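Local coordinates for protein nicotinate-nucleotide pyrophosphorylase (Francisella tularensis subsp. tularensis, PDB 3TQV) that probably catalyses the condensation of quinolinate with 5-phospho-alpha-D-ribose 1-diphosphate to nicotinate ribonucleotide, carbon dioxide and diphosphate, a step of NAD(+) biosynthesis, at residues A41-T52 with N90-R101; F63-L71 with L104-N112. All blocks are in the same frame, centred on the assembly; numbering follows the deposited sequence.

Contact 1: A41-T52 with N90-R101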
loop_
_atom_site.group_PDB
_atom_site.type_symbol
_atom_site.label_atom_id
_atom_site.label_comp_id
_atom_site.label_asym_id
_atom_site.label_seq_id
_atom_site.Cartn_x
_atom_site.Cartn_y
_atom_site.Cartn_z
ATOM N N ALA B 41 -14.086 -9.413 27.041
ATOM C CA ALA B 41 -14.694 -10.635 26.514
ATOM C C ALA B 41 -14.440 -11.843 27.413
ATOM O O ALA B 41 -13.434 -11.901 28.109
ATOM C CB ALA B 41 -14.218 -10.906 25.104
ATOM N N GLU B 42 -15.368 -12.796 27.416
ATOM C CA GLU B 42 -15.186 -14.005 28.206
ATOM C C GLU B 42 -13.855 -14.621 27.814
ATOM O O GLU B 42 -13.499 -14.621 26.641
ATOM C CB GLU B 42 -16.311 -15.014 27.954
ATOM C CG GLU B 42 -17.587 -14.812 28.754
ATOM C CD GLU B 42 -18.439 -16.084 28.815
ATOM O OE1 GLU B 42 -19.473 -16.158 28.109
ATOM O OE2 GLU B 42 -18.072 -17.014 29.565
ATOM N N ASP B 43 -13.120 -15.135 28.795
ATOM C CA ASP B 43 -11.812 -15.731 28.543
ATOM C C ASP B 43 -11.980 -17.220 28.242
ATOM O O ASP B 43 -11.608 -18.077 29.043
ATOM C CB ASP B 43 -10.892 -15.514 29.750
ATOM C CG ASP B 43 -9.455 -15.917 29.478
ATOM O OD1 ASP B 43 -8.998 -15.789 28.322
ATOM O OD2 ASP B 43 -8.775 -16.359 30.425
ATOM N N ILE B 44 -12.553 -17.517 27.081
ATOM C CA ILE B 44 -12.906 -18.882 26.719
ATOM C C ILE B 44 -12.513 -19.210 25.276
ATOM O O ILE B 44 -12.014 -18.359 24.538
ATOM C CB ILE B 44 -14.418 -19.107 26.854
ATOM C CG1 ILE B 44 -15.164 -18.339 25.760
ATOM C CG2 ILE B 44 -14.912 -18.668 28.232
ATOM C CD1 ILE B 44 -16.491 -18.981 25.362
ATOM N N ASP B 45 -12.723 -20.454 24.872
ATOM C CA ASP B 45 -12.504 -20.815 23.480
ATOM C C ASP B 45 -13.770 -20.566 22.682
ATOM O O ASP B 45 -14.882 -20.612 23.212
ATOM C CB ASP B 45 -12.067 -22.278 23.334
ATOM C CG ASP B 45 -10.571 -22.463 23.535
ATOM O OD1 ASP B 45 -9.897 -21.490 23.926
ATOM O OD2 ASP B 45 -10.068 -23.581 23.311
ATOM N N THR B 46 -13.591 -20.286 21.402
ATOM C CA THR B 46 -14.704 -20.257 20.482
ATOM C C THR B 46 -14.245 -20.591 19.072
ATOM O O THR B 46 -13.230 -21.252 18.868
ATOM C CB THR B 46 -15.425 -18.912 20.496
ATOM O OG1 THR B 46 -16.537 -18.971 19.601
ATOM C CG2 THR B 46 -14.500 -17.783 20.079
ATOM N N THR B 47 -14.994 -20.098 18.105
ATOM C CA THR B 47 -14.847 -20.509 16.732
ATOM C C THR B 47 -15.009 -19.272 15.866
ATOM O O THR B 47 -15.562 -18.270 16.309
ATOM C CB THR B 47 -15.960 -21.533 16.389
ATOM O OG1 THR B 47 -15.389 -22.712 15.796
ATOM C CG2 THR B 47 -17.036 -20.908 15.477
ATOM N N ALA B 48 -14.534 -19.328 14.632
ATOM C CA ALA B 48 -14.710 -18.196 13.727
ATOM C C ALA B 48 -14.383 -18.575 12.294
ATOM O O ALA B 48 -13.879 -19.661 12.031
ATOM C CB ALA B 48 -13.854 -17.019 14.174
ATOM N N PHE B 49 -14.657 -17.672 11.366
ATOM C CA PHE B 49 -14.317 -17.938 9.981
ATOM C C PHE B 49 -14.267 -16.650 9.180
ATOM O O PHE B 49 -14.898 -15.664 9.542
ATOM C CB PHE B 49 -15.297 -18.943 9.369
ATOM C CG PHE B 49 -16.721 -18.446 9.285
ATOM C CD1 PHE B 49 -17.142 -17.676 8.204
ATOM C CD2 PHE B 49 -17.643 -18.770 10.273
ATOM C CE1 PHE B 49 -18.440 -17.231 8.115
ATOM C CE2 PHE B 49 -18.951 -18.322 10.193
ATOM C CZ PHE B 49 -19.356 -17.559 9.112
ATOM N N CYS B 50 -13.514 -16.661 8.090
ATOM C CA CYS B 50 -13.282 -15.449 7.324
ATOM C C CYS B 50 -13.878 -15.551 5.923
ATOM O O CYS B 50 -13.625 -16.521 5.211
ATOM C CB CYS B 50 -11.774 -15.181 7.246
ATOM S SG CYS B 50 -11.303 -13.851 6.128
ATOM N N ILE B 51 -14.663 -14.557 5.518
ATOM C CA ILE B 51 -15.191 -14.543 4.159
ATOM C C ILE B 51 -14.609 -13.443 3.310
ATOM O O ILE B 51 -14.231 -12.397 3.820
ATOM C CB ILE B 51 -16.699 -14.293 4.126
ATOM C CG1 ILE B 51 -17.145 -13.578 5.395
ATOM C CG2 ILE B 51 -17.456 -15.586 3.903
ATOM C CD1 ILE B 51 -18.511 -12.985 5.255
ATOM N N THR B 52 -14.569 -13.682 2.004
ATOM C CA THR B 52 -14.481 -12.602 1.036
ATOM C C THR B 52 -15.899 -12.132 0.743
ATOM O O THR B 52 -16.848 -12.900 0.856
ATOM C CB THR B 52 -13.919 -13.059 -0.298
ATOM O OG1 THR B 52 -13.037 -14.164 -0.109
ATOM C CG2 THR B 52 -13.164 -11.927 -0.935
ATOM N N ASN B 90 -17.963 -14.571 -1.527
ATOM C CA ASN B 90 -18.778 -15.072 -0.421
ATOM C C ASN B 90 -18.369 -16.436 0.110
ATOM O O ASN B 90 -19.115 -17.076 0.845
ATOM C CB ASN B 90 -20.269 -15.025 -0.773
ATOM C CG ASN B 90 -20.783 -13.591 -0.894
ATOM O OD1 ASN B 90 -20.483 -12.730 -0.040
ATOM N ND2 ASN B 90 -21.531 -13.315 -1.968
ATOM N N ALA B 91 -17.163 -16.863 -0.242
ATOM C CA ALA B 91 -16.649 -18.148 0.204
ATOM C C ALA B 91 -15.790 -17.978 1.448
ATOM O O ALA B 91 -15.204 -16.910 1.672
ATOM C CB ALA B 91 -15.850 -18.808 -0.903
ATOM N N ARG B 92 -15.719 -19.036 2.254
ATOM C CA ARG B 92 -14.920 -19.025 3.466
ATOM C C ARG B 92 -13.493 -19.405 3.106
ATOM O O ARG B 92 -13.267 -20.467 2.523
ATOM C CB ARG B 92 -15.464 -20.033 4.480
ATOM C CG ARG B 92 -16.847 -19.758 5.040
ATOM C CD ARG B 92 -17.114 -20.717 6.195
ATOM N NE ARG B 92 -18.463 -20.607 6.750
ATOM C CZ ARG B 92 -18.868 -21.255 7.840
ATOM N NH1 ARG B 92 -18.023 -22.045 8.487
ATOM N NH2 ARG B 92 -20.105 -21.110 8.289
ATOM N N ILE B 93 -12.524 -18.561 3.452
ATOM C CA ILE B 93 -11.138 -18.881 3.129
ATOM C C ILE B 93 -10.430 -19.677 4.224
ATOM O O ILE B 93 -9.607 -20.555 3.936
ATOM C CB ILE B 93 -10.324 -17.639 2.715
ATOM C CG1 ILE B 93 -10.477 -16.520 3.742
ATOM C CG2 ILE B 93 -10.795 -17.137 1.358
ATOM C CD1 ILE B 93 -10.069 -15.167 3.219
ATOM N N PHE B 94 -10.755 -19.399 5.479
ATOM C CA PHE B 94 -10.168 -20.189 6.549
ATOM C C PHE B 94 -11.090 -20.230 7.738
ATOM O O PHE B 94 -12.033 -19.460 7.813
ATOM C CB PHE B 94 -8.774 -19.672 6.944
ATOM C CG PHE B 94 -8.779 -18.300 7.583
ATOM C CD1 PHE B 94 -8.983 -18.158 8.955
ATOM C CD2 PHE B 94 -8.573 -17.167 6.817
ATOM C CE1 PHE B 94 -8.993 -16.903 9.552
ATOM C CE2 PHE B 94 -8.582 -15.913 7.393
ATOM C CZ PHE B 94 -8.794 -15.770 8.767
ATOM N N GLU B 95 -10.832 -21.156 8.652
ATOM C CA GLU B 95 -11.619 -21.265 9.871
ATOM C C GLU B 95 -10.712 -21.241 11.076
ATOM O O GLU B 95 -9.559 -21.686 11.029
ATOM C CB GLU B 95 -12.467 -22.531 9.871
ATOM C CG GLU B 95 -13.659 -22.443 8.938
ATOM C CD GLU B 95 -14.339 -23.781 8.720
ATOM O OE1 GLU B 95 -13.690 -24.825 8.962
ATOM O OE2 GLU B 95 -15.523 -23.783 8.305
ATOM N N LEU B 96 -11.233 -20.683 12.156
ATOM C CA LEU B 96 -10.456 -20.551 13.370
ATOM C C LEU B 96 -11.171 -21.266 14.504
ATOM O O LEU B 96 -12.405 -21.288 14.576
ATOM C CB LEU B 96 -10.230 -19.071 13.725
ATOM C CG LEU B 96 -9.410 -18.128 12.822
ATOM C CD1 LEU B 96 -9.378 -16.731 13.424
ATOM C CD2 LEU B 96 -7.977 -18.606 12.585
ATOM N N LYS B 97 -10.371 -21.875 15.365
ATOM C CA LYS B 97 -10.851 -22.385 16.631
ATOM C C LYS B 97 -9.849 -21.939 17.692
ATOM O O LYS B 97 -8.639 -22.192 17.573
ATOM C CB LYS B 97 -10.975 -23.904 16.573
ATOM C CG LYS B 97 -11.117 -24.588 17.914
ATOM C CD LYS B 97 -12.554 -24.989 18.202
ATOM C CE LYS B 97 -12.617 -26.197 19.148
ATOM N NZ LYS B 97 -12.482 -27.506 18.424
ATOM N N GLY B 98 -10.328 -21.231 18.710
ATOM C CA GLY B 98 -9.423 -20.823 19.761
ATOM C C GLY B 98 -9.988 -19.819 20.718
ATOM O O GLY B 98 -11.199 -19.695 20.839
ATOM N N ASN B 99 -9.098 -19.100 21.398
ATOM C CA ASN B 99 -9.482 -18.134 22.422
ATOM C C ASN B 99 -10.090 -16.854 21.850
ATOM O O ASN B 99 -9.542 -16.257 20.935
ATOM C CB ASN B 99 -8.273 -17.801 23.298
ATOM C CG ASN B 99 -8.594 -16.776 24.363
ATOM O OD1 ASN B 99 -8.515 -15.567 24.127
ATOM N ND2 ASN B 99 -8.972 -17.254 25.546
ATOM N N VAL B 100 -11.221 -16.436 22.412
ATOM C CA VAL B 100 -11.946 -15.245 21.967
ATOM C C VAL B 100 -11.069 -13.985 21.908
ATOM O O VAL B 100 -11.101 -13.229 20.937
ATOM C CB VAL B 100 -13.114 -14.938 22.916
ATOM C CG1 VAL B 100 -14.153 -14.117 22.210
ATOM C CG2 VAL B 100 -13.723 -16.210 23.433
ATOM N N ARG B 101 -10.292 -13.771 22.965
ATOM C CA ARG B 101 -9.524 -12.550 23.123
ATOM C C ARG B 101 -8.396 -12.513 22.118
ATOM O O ARG B 101 -8.189 -11.521 21.435
ATOM C CB ARG B 101 -8.985 -12.453 24.555
ATOM C CG ARG B 101 -10.068 -12.604 25.604
ATOM C CD ARG B 101 -9.559 -12.248 26.979
ATOM N NE ARG B 101 -10.628 -12.183 27.974
ATOM C CZ ARG B 101 -10.412 -12.038 29.275
ATOM N NH1 ARG B 101 -9.175 -11.941 29.722
ATOM N NH2 ARG B 101 -11.420 -11.990 30.125
HETATM O O HOH W 1 -9.085 -19.965 26.157
#
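Cys50 and Phe94 meet on the buried face of an antiparallel strand pair, with Cys50 CB over the phenyl ring, 3.6 Å from its centroid, in a CH-pi contact. SG of Cys50 packs against CD1 of Ile93, and Ala48 lies beside Leu96. Trp79 and Ile77 of strand 76-79 continue this apolar layer. The opposite face, with Phe49, Ile51, Arg92, Glu95 and Lys97, is mixed and partly solvent-exposed. There the extended Arg92 lays its guanidinium flat on Phe49, planes 6° and centres 3.6 Å apart, a cation-pi stack; its NH1 also bonds weakly to OE2 of Glu95 in a salt bridge. The chain turns a corner at Gly98, yet pairing persists through Asp45 and Asn99 and the bond from Val100 N to Ile44 O as helix 100-130 begins. At this exposed end Asn99 caps the helix, OD1 accepting from Ser102 N and, weakly, Arg101 N; Asn99 ND2 donates to OD1 of Asp43 (3.1 Å) and to a water that donates to Asp45 OD1. Arg101 grips Ala41 O side-on with NE (2.8 Å) and NH2 (2.9 Å). A backbone ladder thus joins the strands between an apolar inner face and the outer stack, while Arg101 and Asn99 tie 41-45 to the helix start.

Contact 2: F63-L71 with L104-N112; sequences FANEVINQL and LTAERTILN
OG1 of Thr105 is held by two partners on its own chain, Asp35 OD2 and the carbonyl of Arg101 one turn back, consistent with a rotation (chi1 -65°) that puts CG2 anti to the backbone N and toward Leu71. That CG2 of Thr105 stands 3.9 Å from CD1 of Leu71. The same CD1 presses on the backbone and side chain of Ala106. Ala106, having no more than a methyl, also receives Ile68 CD1, which reaches on to CD1 of Ile110. Ile110 is the hub of the buried end: its CG1 lies against Val67 CG1 (3.8 Å), and its CG2 against Ala64 CB. The second branch of Val67, CG2, crosses to the methyl of Thr109. The contact joins helix 61-71 to helix 100-130 in the N-terminal domain as a near-antiparallel pair, at 158°; the axes of 63-71 and 104-112 approach to 8.9 Å. Ile110 also meets Phe94, which places the pair against the four-stranded sheet, while Arg108 packs on Arg142 of the second subunit. No hydrogen bond joins the two helices across this interface, so they are matched by the packing of methyl and branched groups, and the Thr105 hydroxyl finds its partners in Asp35 and Arg101, not across the contact.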
loop_
_atom_site.group_PDB
_atom_site.type_symbol
_atom_site.label_atom_id
_atom_site.label_comp_id
_atom_site.label_asym_id
_atom_site.label_seq_id
_atom_site.Cartn_x
_atom_site.Cartn_y
_atom_site.Cartn_z
ATOM N N PHE B 63 1.535 -14.942 6.221
ATOM C CA PHE B 63 1.417 -13.860 7.199
ATOM C C PHE B 63 0.366 -14.152 8.266
ATOM O O PHE B 63 0.658 -14.139 9.461
ATOM C CB PHE B 63 1.135 -12.516 6.505
ATOM C CG PHE B 63 2.255 -12.055 5.609
ATOM C CD1 PHE B 63 3.262 -11.249 6.104
ATOM C CD2 PHE B 63 2.312 -12.453 4.281
ATOM C CE1 PHE B 63 4.305 -10.830 5.301
ATOM C CE2 PHE B 63 3.349 -12.029 3.466
ATOM C CZ PHE B 63 4.350 -11.213 3.984
ATOM N N ALA B 64 -0.859 -14.407 7.828
ATOM C CA ALA B 64 -1.932 -14.771 8.745
ATOM C C ALA B 64 -1.441 -15.840 9.707
ATOM O O ALA B 64 -1.546 -15.688 10.917
ATOM C CB ALA B 64 -3.113 -15.269 7.978
ATOM N N ASN B 65 -0.889 -16.918 9.155
ATOM C CA ASN B 65 -0.281 -17.968 9.957
ATOM C C ASN B 65 0.707 -17.406 10.976
ATOM O O ASN B 65 0.749 -17.847 12.131
ATOM C CB ASN B 65 0.440 -18.977 9.057
ATOM C CG ASN B 65 -0.519 -19.917 8.318
ATOM O OD1 ASN B 65 -1.711 -19.983 8.620
ATOM N ND2 ASN B 65 0.012 -20.656 7.350
ATOM N N GLU B 66 1.509 -16.435 10.545
ATOM C CA GLU B 66 2.567 -15.927 11.393
ATOM C C GLU B 66 1.997 -15.047 12.492
ATOM O O GLU B 66 2.504 -15.049 13.619
ATOM C CB GLU B 66 3.638 -15.212 10.567
ATOM C CG GLU B 66 4.835 -14.682 11.366
ATOM C CD GLU B 66 5.424 -15.714 12.318
ATOM O OE1 GLU B 66 5.155 -16.929 12.142
ATOM O OE2 GLU B 66 6.157 -15.307 13.246
ATOM N N VAL B 67 0.928 -14.315 12.174
ATOM C CA VAL B 67 0.180 -13.570 13.187
ATOM C C VAL B 67 -0.337 -14.510 14.270
ATOM O O VAL B 67 -0.068 -14.304 15.451
ATOM C CB VAL B 67 -1.009 -12.791 12.581
ATOM C CG1 VAL B 67 -1.781 -12.064 13.667
ATOM C CG2 VAL B 67 -0.537 -11.814 11.519
ATOM N N ILE B 68 -1.083 -15.542 13.881
ATOM C CA ILE B 68 -1.536 -16.553 14.845
ATOM C C ILE B 68 -0.380 -17.020 15.728
ATOM O O ILE B 68 -0.429 -16.925 16.959
ATOM C CB ILE B 68 -2.132 -17.799 14.146
ATOM C CG1 ILE B 68 -3.483 -17.467 13.542
ATOM C CG2 ILE B 68 -2.294 -18.952 15.123
ATOM C CD1 ILE B 68 -4.134 -16.270 14.192
ATOM N N ASN B 69 0.658 -17.517 15.065
ATOM C CA ASN B 69 1.844 -18.062 15.704
ATOM C C ASN B 69 2.449 -17.144 16.754
ATOM O O ASN B 69 2.863 -17.602 17.831
ATOM C CB ASN B 69 2.894 -18.357 14.636
ATOM C CG ASN B 69 4.077 -19.110 15.186
ATOM O OD1 ASN B 69 5.231 -18.701 15.019
ATOM N ND2 ASN B 69 3.797 -20.216 15.861
ATOM N N GLN B 70 2.514 -15.854 16.431
ATOM C CA GLN B 70 3.103 -14.869 17.332
ATOM C C GLN B 70 2.186 -14.471 18.491
ATOM O O GLN B 70 2.661 -14.139 19.573
ATOM C CB GLN B 70 3.577 -13.641 16.560
ATOM C CG GLN B 70 4.903 -13.837 15.834
ATOM C CD GLN B 70 5.344 -12.597 15.048
ATOM O OE1 GLN B 70 5.924 -12.701 13.955
ATOM N NE2 GLN B 70 5.074 -11.421 15.605
ATOM N N LEU B 71 0.878 -14.511 18.278
ATOM C CA LEU B 71 -0.056 -14.126 19.334
ATOM C C LEU B 71 -0.428 -15.250 20.305
ATOM O O LEU B 71 -0.457 -15.054 21.515
ATOM C CB LEU B 71 -1.332 -13.546 18.737
ATOM C CG LEU B 71 -1.276 -12.091 18.303
ATOM C CD1 LEU B 71 -2.673 -11.597 17.953
ATOM C CD2 LEU B 71 -0.675 -11.258 19.409
ATOM N N LEU B 104 -9.947 -12.000 18.673
ATOM C CA LEU B 104 -10.428 -10.645 18.461
ATOM C C LEU B 104 -9.260 -9.695 18.261
ATOM O O LEU B 104 -9.404 -8.620 17.666
ATOM C CB LEU B 104 -11.290 -10.161 19.637
ATOM C CG LEU B 104 -12.680 -10.784 19.786
ATOM C CD1 LEU B 104 -13.421 -10.199 20.989
ATOM C CD2 LEU B 104 -13.492 -10.656 18.495
ATOM N N THR B 105 -8.106 -10.098 18.772
ATOM C CA THR B 105 -6.909 -9.282 18.688
ATOM C C THR B 105 -6.159 -9.574 17.398
ATOM O O THR B 105 -5.702 -8.654 16.717
ATOM C CB THR B 105 -6.009 -9.499 19.911
ATOM O OG1 THR B 105 -6.700 -9.033 21.083
ATOM C CG2 THR B 105 -4.699 -8.740 19.750
ATOM N N ALA B 106 -6.047 -10.855 17.062
ATOM C CA ALA B 106 -5.403 -11.261 15.815
ATOM C C ALA B 106 -6.085 -10.629 14.595
ATOM O O ALA B 106 -5.439 -10.319 13.579
ATOM C CB ALA B 106 -5.408 -12.774 15.694
ATOM N N GLU B 107 -7.391 -10.419 14.738
ATOM C CA GLU B 107 -8.283 -10.124 13.628
ATOM C C GLU B 107 -7.787 -9.106 12.593
ATOM O O GLU B 107 -7.472 -9.458 11.448
ATOM C CB GLU B 107 -9.626 -9.666 14.171
ATOM C CG GLU B 107 -10.676 -9.564 13.097
ATOM C CD GLU B 107 -11.984 -9.016 13.618
ATOM O OE1 GLU B 107 -12.289 -9.252 14.808
ATOM O OE2 GLU B 107 -12.701 -8.348 12.839
ATOM N N ARG B 108 -7.758 -7.843 13.006
ATOM C CA ARG B 108 -7.478 -6.722 12.126
ATOM C C ARG B 108 -6.145 -6.917 11.371
ATOM O O ARG B 108 -6.085 -6.758 10.145
ATOM C CB ARG B 108 -7.465 -5.437 12.962
ATOM C CG ARG B 108 -7.814 -4.149 12.237
ATOM C CD ARG B 108 -8.000 -4.322 10.747
ATOM N NE ARG B 108 -9.361 -4.729 10.456
ATOM C CZ ARG B 108 -9.813 -5.042 9.250
ATOM N NH1 ARG B 108 -9.003 -4.998 8.204
ATOM N NH2 ARG B 108 -11.080 -5.389 9.096
ATOM N N THR B 109 -5.094 -7.277 12.110
ATOM C CA THR B 109 -3.788 -7.549 11.521
ATOM C C THR B 109 -3.888 -8.650 10.471
ATOM O O THR B 109 -3.424 -8.484 9.358
ATOM C CB THR B 109 -2.720 -7.931 12.598
ATOM O OG1 THR B 109 -2.679 -6.944 13.636
ATOM C CG2 THR B 109 -1.338 -8.039 11.983
ATOM N N ILE B 110 -4.494 -9.777 10.814
ATOM C CA ILE B 110 -4.647 -10.853 9.833
ATOM C C ILE B 110 -5.263 -10.352 8.532
ATOM O O ILE B 110 -4.684 -10.502 7.450
ATOM C CB ILE B 110 -5.536 -11.995 10.336
ATOM C CG1 ILE B 110 -4.851 -12.744 11.479
ATOM C CG2 ILE B 110 -5.835 -12.943 9.201
ATOM C CD1 ILE B 110 -5.674 -13.937 12.006
ATOM N N LEU B 111 -6.442 -9.753 8.622
ATOM C CA LEU B 111 -7.106 -9.405 7.387
ATOM C C LEU B 111 -6.528 -8.168 6.697
ATOM O O LEU B 111 -6.730 -7.971 5.500
ATOM C CB LEU B 111 -8.638 -9.441 7.504
ATOM C CG LEU B 111 -9.551 -8.538 8.307
ATOM C CD1 LEU B 111 -10.318 -7.650 7.352
ATOM C CD2 LEU B 111 -10.514 -9.420 9.068
ATOM N N ASN B 112 -5.748 -7.376 7.425
ATOM C CA ASN B 112 -4.977 -6.314 6.778
ATOM C C ASN B 112 -3.886 -6.845 5.853
ATOM O O ASN B 112 -3.505 -6.188 4.885
ATOM C CB ASN B 112 -4.370 -5.356 7.798
ATOM C CG ASN B 112 -5.346 -4.298 8.244
ATOM O OD1 ASN B 112 -5.105 -3.585 9.214
ATOM N ND2 ASN B 112 -6.469 -4.203 7.548
#

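How the contacts relate
Both contacts belong to the N-terminal domain and share helix 100-130, whose first turn ends contact 1 and whose next turns carry contact 2; along the chain their segments alternate. Contact 2 is a buried helix pair, matched by apolar groups alone. Contact 1 is partly buried, its strands tied by backbone hydrogen bonds and its two faces chemically unlike. The layers meet where Phe94 CZ, on the inner face of the sheet, packs against Ile110 CG2 at 4.1 Å, and again where Ala41 CB nears CD1 of Leu104. The centres lie about 11 Å apart. In this domain the buried helix pair and the inner sheet face are hydrocarbon, while charges lie on the outer face and at the strand-helix corner.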